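Local coordinates for enoyl-CoA hydratase (Mycolicibacterium smegmatis, PDB 7MCM), which probably catalyses the reversible hydration of enoyl-CoA thioesters to (3S)-3-hydroxyacyl-CoA in fatty acid metabolism, at residues Leu8-Asp11 against Val16-Trp19; Ala111-Ala116 against Asp123-Cys128; Ala168-Thr173 against Trp185-Glu190. One frame throughout, in Å; residues are numbered along the deposited sequence.

The three contacts follow one another along the chain, and they differ in depth and chemistry. Contact 1 is partly buried and joins two antiparallel strands at the edge of the main sheet by backbone hydrogen bonds and by packing of Trp-19 on Leu-8 and Ile-10. Contact 2 is fully buried, its centre about 5 Å from the centre of the chain, and presses a helix onto a strand of that same sheet with small apolar groups. Contact 3 is also buried but lies farther out, beside a neighbouring subunit, and mixes a tryptophan edge with sulfur and a carboxylate. Contacts 2 and 3 touch through Val-126 CG2 and Leu-187 CD1, 4.0 Å apart. Contacts 1 and 3 lie on opposite sides of the centre.

Contact 1: residues Leu8-Asp11 against Val16-Trp19; sequences LRID and VQTW
Trp-19 faces two residues of strand 8-13, Leu-8 and Ile-10. Its CB lies 3.8 Å from Leu-8 CD1, where the two side chains meet at a slant. Ile-10 runs beside the indole and points the same way, with CG1 3.9 Å from Trp-19 CD1. Ile-10 and Trp-19 form a non-hydrogen-bonded antiparallel pair, so both side chains leave from the same face of the sheet, the one covered by helix 33-48. The indole is also tied within its own strand. Trp-19 NE1 donates to Gln-17 OE1 at 2.9 Å, nearly straight at 171° and almost in the ring plane. The Gln-17 chain runs extended past CG (chi2 -173°), which brings its amide to the indole N-H. Ile-10 CG2 rests against that amide, 3.9 Å from Gln-17 CD.

The two segments belong to the beta hairpin of strands 8-13 and 16-21. It forms one edge of the main sheet of the crotonase fold, with 8-13 outermost within the chain and 16-21 bonded on to strand 54-59. Asp-11 and Thr-18 are the hydrogen-bonded pair beside Ile-10 and Trp-19. Asp-11 N donates to Thr-18 O at 2.9 Å, and Thr-18 N returns a bond to Asp-11 O at 2.7 Å. Asp-11 O also receives a CA-H...O contact from Gln-17. The side chains of this pair lie on the other face, where Thr-18 meets His-202 and Ile-56. A water sits within hydrogen-bonding distance of Asp-11 OD2 and Thr-18 O; with more acceptors around it than protons to give, it probably does not serve all at once. Arg-9 NH1 makes a long salt bridge to Asp-11 OD2, 4.0 Å away.

Contact 2: residues Ala111-Ala116 against Asp123-Cys128; sequences AAVNGA and DLAVMC
The CA atoms of Ala-111 and Ala-125 come within 5.6 Å, which sets the last turn of helix 120-127 close against strand 109-113, with no hydrogen bond between the two segments. This is helix-on-sheet packing in the core of the crotonase fold. The chain leaves the strand at Val-113, passes through strand 116-118, enters the helix, and returns to the same sheet as strand 130-134. That strand lies parallel to 109-113 and is bonded to it through Ala-111 and Val-113. The helix forms part of a right-handed crossover between these two parallel neighbours.

Small side chains permit the close approach. Ala-111 CB points at the helix and meets Ala-125 CB at 4.2 Å. The same methyl touches Cys-128 just past the helix, with 3.9 Å from Ala-111 CB to Cys-128 CB. Val-113, two residues along, also faces the helix. Its CG1 stands anti to the backbone N (chi1 -174°), which leaves CG2 as the branch that meets the Ala-125 methyl. Phe-139 of strand 138-140 touches both Val-113 and Ala-125. Arg-131 NH1 donates to the carbonyls of Ala-125 and Cys-128, and Cys-128 N bonds to Ala-125 O at 3.1 Å. With chi1 at -66°, the Cys-128 sulfur also lies against the alanine, SG 3.9 Å from Ala-111 CB.

Contact 3: residues Ala168-Thr173 against Trp185-Glu190; sequences AEMTLT and WGLVNE
Met-170 and Trp-185 run antiparallel alongside each other, and the methionine meets the rim of the indole. Its CG is 3.7 Å from Trp-185 CZ3, near the ring plane. The sulfur is in that plane too: Met-170 SD is 5.2 Å from the centroid of the six-membered ring and 88° off its normal. A turn about the CG-SD bond (chi3 63°) swings CE toward Leu-187, and the two meet tip to tip, with Met-170 CE 4.0 Å from Leu-187 CD2.

Glu-169 crosses the tryptophan at about a right angle. Its carboxylate plane is turned 59° from the ring, and OE2 is 3.9 Å from Trp-185 CH2. The charge is met by two arginines: OE1 pairs with Arg-166, and OE2 with Arg-207 of the second subunit. These probably hold the carboxylate in place beside the ring.

Helix 164-173 is thereby joined to the end of helix 179-185 and the loop that follows, next to a subunit interface of the six-chain assembly. Gly-186 ends helix 179-185 in a Schellman motif, and the sulfur at the ring edge is a Met-aromatic contact.

Contact 1: residues Leu8-Asp11 against Val16-Trp19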
loop_
_atom_site.group_PDB
_atom_site.type_symbol
_atom_site.label_atom_id
_atom_site.label_comp_id
_atom_site.label_asym_id
_atom_site.label_seq_id
_atom_site.Cartn_x
_atom_site.Cartn_y
_atom_site.Cartn_z
ATOM N N LEU B 8 -16.057 31.739 10.188
ATOM C CA LEU B 8 -16.567 30.446 10.647
ATOM C C LEU B 8 -17.158 30.661 12.040
ATOM O O LEU B 8 -16.416 30.754 13.021
ATOM C CB LEU B 8 -15.453 29.405 10.658
ATOM C CG LEU B 8 -15.830 27.950 10.888
ATOM C CD1 LEU B 8 -16.733 27.456 9.771
ATOM C CD2 LEU B 8 -14.578 27.074 11.017
ATOM N N ARG B 9 -18.490 30.753 12.123
ATOM C CA ARG B 9 -19.161 30.933 13.409
ATOM C C ARG B 9 -19.232 29.597 14.142
ATOM O O ARG B 9 -19.629 28.582 13.560
ATOM C CB ARG B 9 -20.576 31.484 13.224
ATOM C CG ARG B 9 -20.662 32.781 12.442
ATOM C CD ARG B 9 -21.974 33.515 12.708
ATOM N NE ARG B 9 -23.016 33.148 11.754
ATOM C CZ ARG B 9 -23.990 32.284 12.009
ATOM N NH1 ARG B 9 -24.084 31.675 13.183
ATOM N NH2 ARG B 9 -24.890 32.022 11.061
ATOM N N ILE B 10 -18.873 29.594 15.420
ATOM C CA ILE B 10 -18.834 28.365 16.202
ATOM C C ILE B 10 -19.848 28.466 17.330
ATOM O O ILE B 10 -19.757 29.361 18.176
ATOM C CB ILE B 10 -17.423 28.060 16.719
ATOM C CG1 ILE B 10 -16.497 27.822 15.517
ATOM C CG2 ILE B 10 -17.442 26.814 17.582
ATOM C CD1 ILE B 10 -15.056 27.635 15.872
ATOM N N ASP B 11 -20.846 27.580 17.298
ATOM C CA ASP B 11 -21.900 27.476 18.302
ATOM C C ASP B 11 -21.757 26.143 19.017
ATOM O O ASP B 11 -21.414 25.142 18.390
ATOM C CB ASP B 11 -23.292 27.523 17.659
ATOM C CG ASP B 11 -23.564 28.823 16.934
ATOM O OD1 ASP B 11 -23.122 29.882 17.420
ATOM O OD2 ASP B 11 -24.216 28.778 15.868
ATOM N N VAL B 16 -22.253 18.959 21.021
ATOM C CA VAL B 16 -22.329 19.191 19.584
ATOM C C VAL B 16 -21.951 20.637 19.310
ATOM O O VAL B 16 -22.569 21.558 19.853
ATOM C CB VAL B 16 -23.734 18.881 19.045
ATOM C CG1 VAL B 16 -23.791 19.108 17.529
ATOM C CG2 VAL B 16 -24.127 17.454 19.397
ATOM N N GLN B 17 -20.966 20.836 18.438
ATOM C CA GLN B 17 -20.618 22.160 17.945
ATOM C C GLN B 17 -21.140 22.311 16.529
ATOM O O GLN B 17 -21.081 21.370 15.733
ATOM C CB GLN B 17 -19.106 22.402 17.936
ATOM C CG GLN B 17 -18.515 22.867 19.223
ATOM C CD GLN B 17 -17.056 23.246 19.073
ATOM O OE1 GLN B 17 -16.449 23.015 18.027
ATOM N NE2 GLN B 17 -16.479 23.808 20.128
ATOM N N THR B 18 -21.647 23.494 16.211
ATOM C CA THR B 18 -21.992 23.820 14.838
ATOM C C THR B 18 -21.005 24.853 14.320
ATOM O O THR B 18 -20.757 25.871 14.980
ATOM C CB THR B 18 -23.425 24.330 14.733
ATOM O OG1 THR B 18 -24.305 23.346 15.275
ATOM C CG2 THR B 18 -23.799 24.556 13.271
ATOM N N TRP B 19 -20.420 24.566 13.163
ATOM C CA TRP B 19 -19.539 25.484 12.453
ATOM C C TRP B 19 -20.301 25.985 11.236
ATOM O O TRP B 19 -20.698 25.184 10.383
ATOM C CB TRP B 19 -18.252 24.791 12.011
ATOM C CG TRP B 19 -17.441 24.173 13.112
ATOM C CD1 TRP B 19 -17.672 24.248 14.457
ATOM C CD2 TRP B 19 -16.260 23.383 12.949
ATOM N NE1 TRP B 19 -16.696 23.561 15.140
ATOM C CE2 TRP B 19 -15.819 23.019 14.235
ATOM C CE3 TRP B 19 -15.526 22.951 11.834
ATOM C CZ2 TRP B 19 -14.674 22.248 14.441
ATOM C CZ3 TRP B 19 -14.397 22.186 12.038
ATOM C CH2 TRP B 19 -13.985 21.831 13.329
HETATM O O HOH W 1 -22.532 27.950 14.032
#

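Contact 2: residues Ala111-Ala116 against Asp123-Cys128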
loop_
_atom_site.group_PDB
_atom_site.type_symbol
_atom_site.label_atom_id
_atom_site.label_comp_id
_atom_site.label_asym_id
_atom_site.label_seq_id
_atom_site.Cartn_x
_atom_site.Cartn_y
_atom_site.Cartn_z
ATOM N N ALA B 111 -21.769 17.053 7.415
ATOM C CA ALA B 111 -22.027 18.172 6.504
ATOM C C ALA B 111 -23.533 18.335 6.336
ATOM O O ALA B 111 -24.208 17.421 5.847
ATOM C CB ALA B 111 -21.376 17.933 5.136
ATOM N N ALA B 112 -24.069 19.480 6.755
ATOM C CA ALA B 112 -25.477 19.795 6.532
ATOM C C ALA B 112 -25.513 20.758 5.349
ATOM O O ALA B 112 -25.368 21.969 5.497
ATOM C CB ALA B 112 -26.121 20.369 7.794
ATOM N N VAL B 113 -25.674 20.200 4.152
ATOM C CA VAL B 113 -25.496 20.955 2.918
ATOM C C VAL B 113 -26.810 21.684 2.644
ATOM O O VAL B 113 -27.789 21.093 2.180
ATOM C CB VAL B 113 -25.072 20.045 1.761
ATOM C CG1 VAL B 113 -24.734 20.865 0.509
ATOM C CG2 VAL B 113 -23.854 19.205 2.201
ATOM N N ASN B 114 -26.826 22.989 2.922
ATOM C CA ASN B 114 -28.035 23.799 2.866
ATOM C C ASN B 114 -28.270 24.439 1.502
ATOM O O ASN B 114 -29.333 25.036 1.288
ATOM C CB ASN B 114 -27.958 24.900 3.929
ATOM C CG ASN B 114 -26.707 25.745 3.785
ATOM O OD1 ASN B 114 -25.591 25.248 3.956
ATOM N ND2 ASN B 114 -26.880 27.018 3.443
ATOM N N GLY B 115 -27.315 24.344 0.587
ATOM C CA GLY B 115 -27.460 24.975 -0.712
ATOM C C GLY B 115 -26.324 24.570 -1.613
ATOM O O GLY B 115 -25.738 23.508 -1.414
ATOM N N ALA B 116 -26.001 25.408 -2.597
ATOM C CA ALA B 116 -24.936 25.113 -3.540
ATOM C C ALA B 116 -23.638 24.741 -2.835
ATOM O O ALA B 116 -23.173 25.448 -1.938
ATOM C CB ALA B 116 -24.703 26.322 -4.451
ATOM N N ASP B 123 -16.056 19.574 -2.564
ATOM C CA ASP B 123 -15.057 18.667 -2.006
ATOM C C ASP B 123 -15.074 18.688 -0.478
ATOM O O ASP B 123 -14.899 17.647 0.158
ATOM C CB ASP B 123 -13.674 19.041 -2.525
ATOM C CG ASP B 123 -13.568 18.900 -4.032
ATOM O OD1 ASP B 123 -14.529 18.412 -4.630
ATOM O OD2 ASP B 123 -12.550 19.293 -4.619
ATOM N N LEU B 124 -15.273 19.866 0.121
ATOM C CA LEU B 124 -15.376 19.962 1.573
ATOM C C LEU B 124 -16.502 19.076 2.106
ATOM O O LEU B 124 -16.301 18.309 3.055
ATOM C CB LEU B 124 -15.593 21.416 1.986
ATOM C CG LEU B 124 -15.842 21.684 3.480
ATOM C CD1 LEU B 124 -14.670 21.257 4.314
ATOM C CD2 LEU B 124 -16.164 23.150 3.707
ATOM N N ALA B 125 -17.697 19.164 1.508
ATOM C CA ALA B 125 -18.798 18.319 1.970
ATOM C C ALA B 125 -18.431 16.848 1.873
ATOM O O ALA B 125 -18.678 16.065 2.802
ATOM C CB ALA B 125 -20.054 18.596 1.156
ATOM N N VAL B 126 -17.780 16.470 0.773
ATOM C CA VAL B 126 -17.395 15.090 0.533
ATOM C C VAL B 126 -16.299 14.626 1.489
ATOM O O VAL B 126 -16.161 13.427 1.745
ATOM C CB VAL B 126 -16.983 14.999 -0.952
ATOM C CG1 VAL B 126 -16.521 13.666 -1.280
ATOM C CG2 VAL B 126 -18.176 15.366 -1.837
ATOM N N MET B 127 -15.506 15.547 2.026
ATOM C CA MET B 127 -14.483 15.188 3.005
ATOM C C MET B 127 -15.046 14.951 4.401
ATOM O O MET B 127 -14.323 14.441 5.267
ATOM C CB MET B 127 -13.437 16.299 3.101
ATOM C CG MET B 127 -12.561 16.461 1.892
ATOM S SD MET B 127 -11.675 18.039 2.026
ATOM C CE MET B 127 -11.128 18.175 0.324
ATOM N N CYS B 128 -16.283 15.377 4.658
ATOM C CA CYS B 128 -16.934 15.142 5.940
ATOM C C CYS B 128 -17.362 13.680 6.061
ATOM O O CYS B 128 -17.398 12.934 5.078
ATOM C CB CYS B 128 -18.123 16.088 6.094
ATOM S SG CYS B 128 -17.625 17.848 6.193
#

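Contact 3: residues Ala168-Thr173 against Trp185-Glu190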
loop_
_atom_site.group_PDB
_atom_site.type_symbol
_atom_site.label_atom_id
_atom_site.label_comp_id
_atom_site.label_asym_id
_atom_site.label_seq_id
_atom_site.Cartn_x
_atom_site.Cartn_y
_atom_site.Cartn_z
ATOM N N ALA B 168 -16.324 9.722 -11.738
ATOM C CA ALA B 168 -15.834 10.062 -13.064
ATOM C C ALA B 168 -16.839 10.944 -13.793
ATOM O O ALA B 168 -16.475 11.973 -14.370
ATOM C CB ALA B 168 -15.548 8.781 -13.863
ATOM N N GLU B 169 -18.119 10.569 -13.753
ATOM C CA GLU B 169 -19.143 11.393 -14.382
ATOM C C GLU B 169 -19.135 12.811 -13.818
ATOM O O GLU B 169 -19.137 13.788 -14.574
ATOM C CB GLU B 169 -20.520 10.754 -14.209
ATOM C CG GLU B 169 -21.634 11.617 -14.771
ATOM C CD GLU B 169 -22.995 11.001 -14.584
ATOM O OE1 GLU B 169 -23.060 9.821 -14.194
ATOM O OE2 GLU B 169 -24.001 11.691 -14.832
ATOM N N MET B 170 -19.103 12.950 -12.488
ATOM C CA MET B 170 -19.134 14.293 -11.909
ATOM C C MET B 170 -17.865 15.070 -12.233
ATOM O O MET B 170 -17.917 16.277 -12.498
ATOM C CB MET B 170 -19.307 14.223 -10.385
ATOM C CG MET B 170 -20.651 13.700 -9.922
ATOM S SD MET B 170 -20.789 13.581 -8.127
ATOM C CE MET B 170 -20.622 15.291 -7.656
ATOM N N THR B 171 -16.712 14.408 -12.182
ATOM C CA THR B 171 -15.447 15.117 -12.345
ATOM C C THR B 171 -15.163 15.448 -13.804
ATOM O O THR B 171 -14.580 16.496 -14.105
ATOM C CB THR B 171 -14.303 14.277 -11.768
ATOM O OG1 THR B 171 -14.649 13.853 -10.442
ATOM C CG2 THR B 171 -13.031 15.105 -11.708
ATOM N N LEU B 172 -15.556 14.572 -14.722
ATOM C CA LEU B 172 -15.218 14.776 -16.124
ATOM C C LEU B 172 -16.236 15.623 -16.863
ATOM O O LEU B 172 -15.896 16.218 -17.901
ATOM C CB LEU B 172 -15.069 13.421 -16.836
ATOM C CG LEU B 172 -14.027 12.460 -16.235
ATOM C CD1 LEU B 172 -14.117 11.078 -16.908
ATOM C CD2 LEU B 172 -12.631 13.042 -16.383
ATOM N N THR B 173 -17.483 15.667 -16.398
ATOM C CA THR B 173 -18.440 16.607 -16.976
ATOM C C THR B 173 -18.484 17.924 -16.213
ATOM O O THR B 173 -18.702 18.976 -16.822
ATOM C CB THR B 173 -19.850 16.000 -17.013
ATOM O OG1 THR B 173 -20.388 15.914 -15.678
ATOM C CG2 THR B 173 -19.815 14.606 -17.661
ATOM N N TRP B 185 -27.538 8.477 -5.450
ATOM C CA TRP B 185 -26.175 7.988 -5.612
ATOM C C TRP B 185 -25.476 7.709 -4.289
ATOM O O TRP B 185 -24.383 7.131 -4.294
ATOM C CB TRP B 185 -25.330 8.990 -6.410
ATOM C CG TRP B 185 -25.770 9.202 -7.826
ATOM C CD1 TRP B 185 -26.785 8.558 -8.488
ATOM C CD2 TRP B 185 -25.193 10.124 -8.771
ATOM N NE1 TRP B 185 -26.870 9.022 -9.786
ATOM C CE2 TRP B 185 -25.906 9.985 -9.981
ATOM C CE3 TRP B 185 -24.138 11.052 -8.707
ATOM C CZ2 TRP B 185 -25.604 10.745 -11.117
ATOM C CZ3 TRP B 185 -23.836 11.802 -9.835
ATOM C CH2 TRP B 185 -24.573 11.651 -11.022
ATOM N N GLY B 186 -26.088 8.044 -3.160
ATOM C CA GLY B 186 -25.394 7.884 -1.900
ATOM C C GLY B 186 -24.438 9.010 -1.576
ATOM O O GLY B 186 -23.655 8.887 -0.626
ATOM N N LEU B 187 -24.449 10.090 -2.357
ATOM C CA LEU B 187 -23.643 11.253 -2.001
ATOM C C LEU B 187 -24.109 11.849 -0.672
ATOM O O LEU B 187 -23.284 12.314 0.124
ATOM C CB LEU B 187 -23.702 12.283 -3.126
ATOM C CG LEU B 187 -22.856 13.560 -3.067
ATOM C CD1 LEU B 187 -21.434 13.250 -2.620
ATOM C CD2 LEU B 187 -22.842 14.232 -4.441
ATOM N N VAL B 188 -25.419 11.806 -0.399
ATOM C CA VAL B 188 -25.990 12.196 0.884
ATOM C C VAL B 188 -26.882 11.065 1.390
ATOM O O VAL B 188 -27.375 10.233 0.621
ATOM C CB VAL B 188 -26.805 13.507 0.807
ATOM C CG1 VAL B 188 -25.974 14.640 0.228
ATOM C CG2 VAL B 188 -28.083 13.296 -0.001
ATOM N N ASN B 189 -27.083 11.045 2.712
ATOM C CA ASN B 189 -27.869 10.008 3.376
ATOM C C ASN B 189 -29.343 10.362 3.491
ATOM O O ASN B 189 -30.177 9.460 3.616
ATOM C CB ASN B 189 -27.326 9.748 4.784
ATOM C CG ASN B 189 -26.002 9.007 4.781
ATOM O OD1 ASN B 189 -25.436 8.725 3.727
ATOM N ND2 ASN B 189 -25.495 8.692 5.979
ATOM N N GLU B 190 -29.687 11.646 3.501
ATOM C CA GLU B 190 -31.089 12.027 3.519
ATOM C C GLU B 190 -31.227 13.442 2.978
ATOM O O GLU B 190 -30.288 14.246 3.004
ATOM C CB GLU B 190 -31.713 11.904 4.923
ATOM C CG GLU B 190 -30.980 12.615 6.026
ATOM C CD GLU B 190 -31.579 12.377 7.419
ATOM O OE1 GLU B 190 -32.800 12.116 7.517
ATOM O OE2 GLU B 190 -30.827 12.460 8.418
#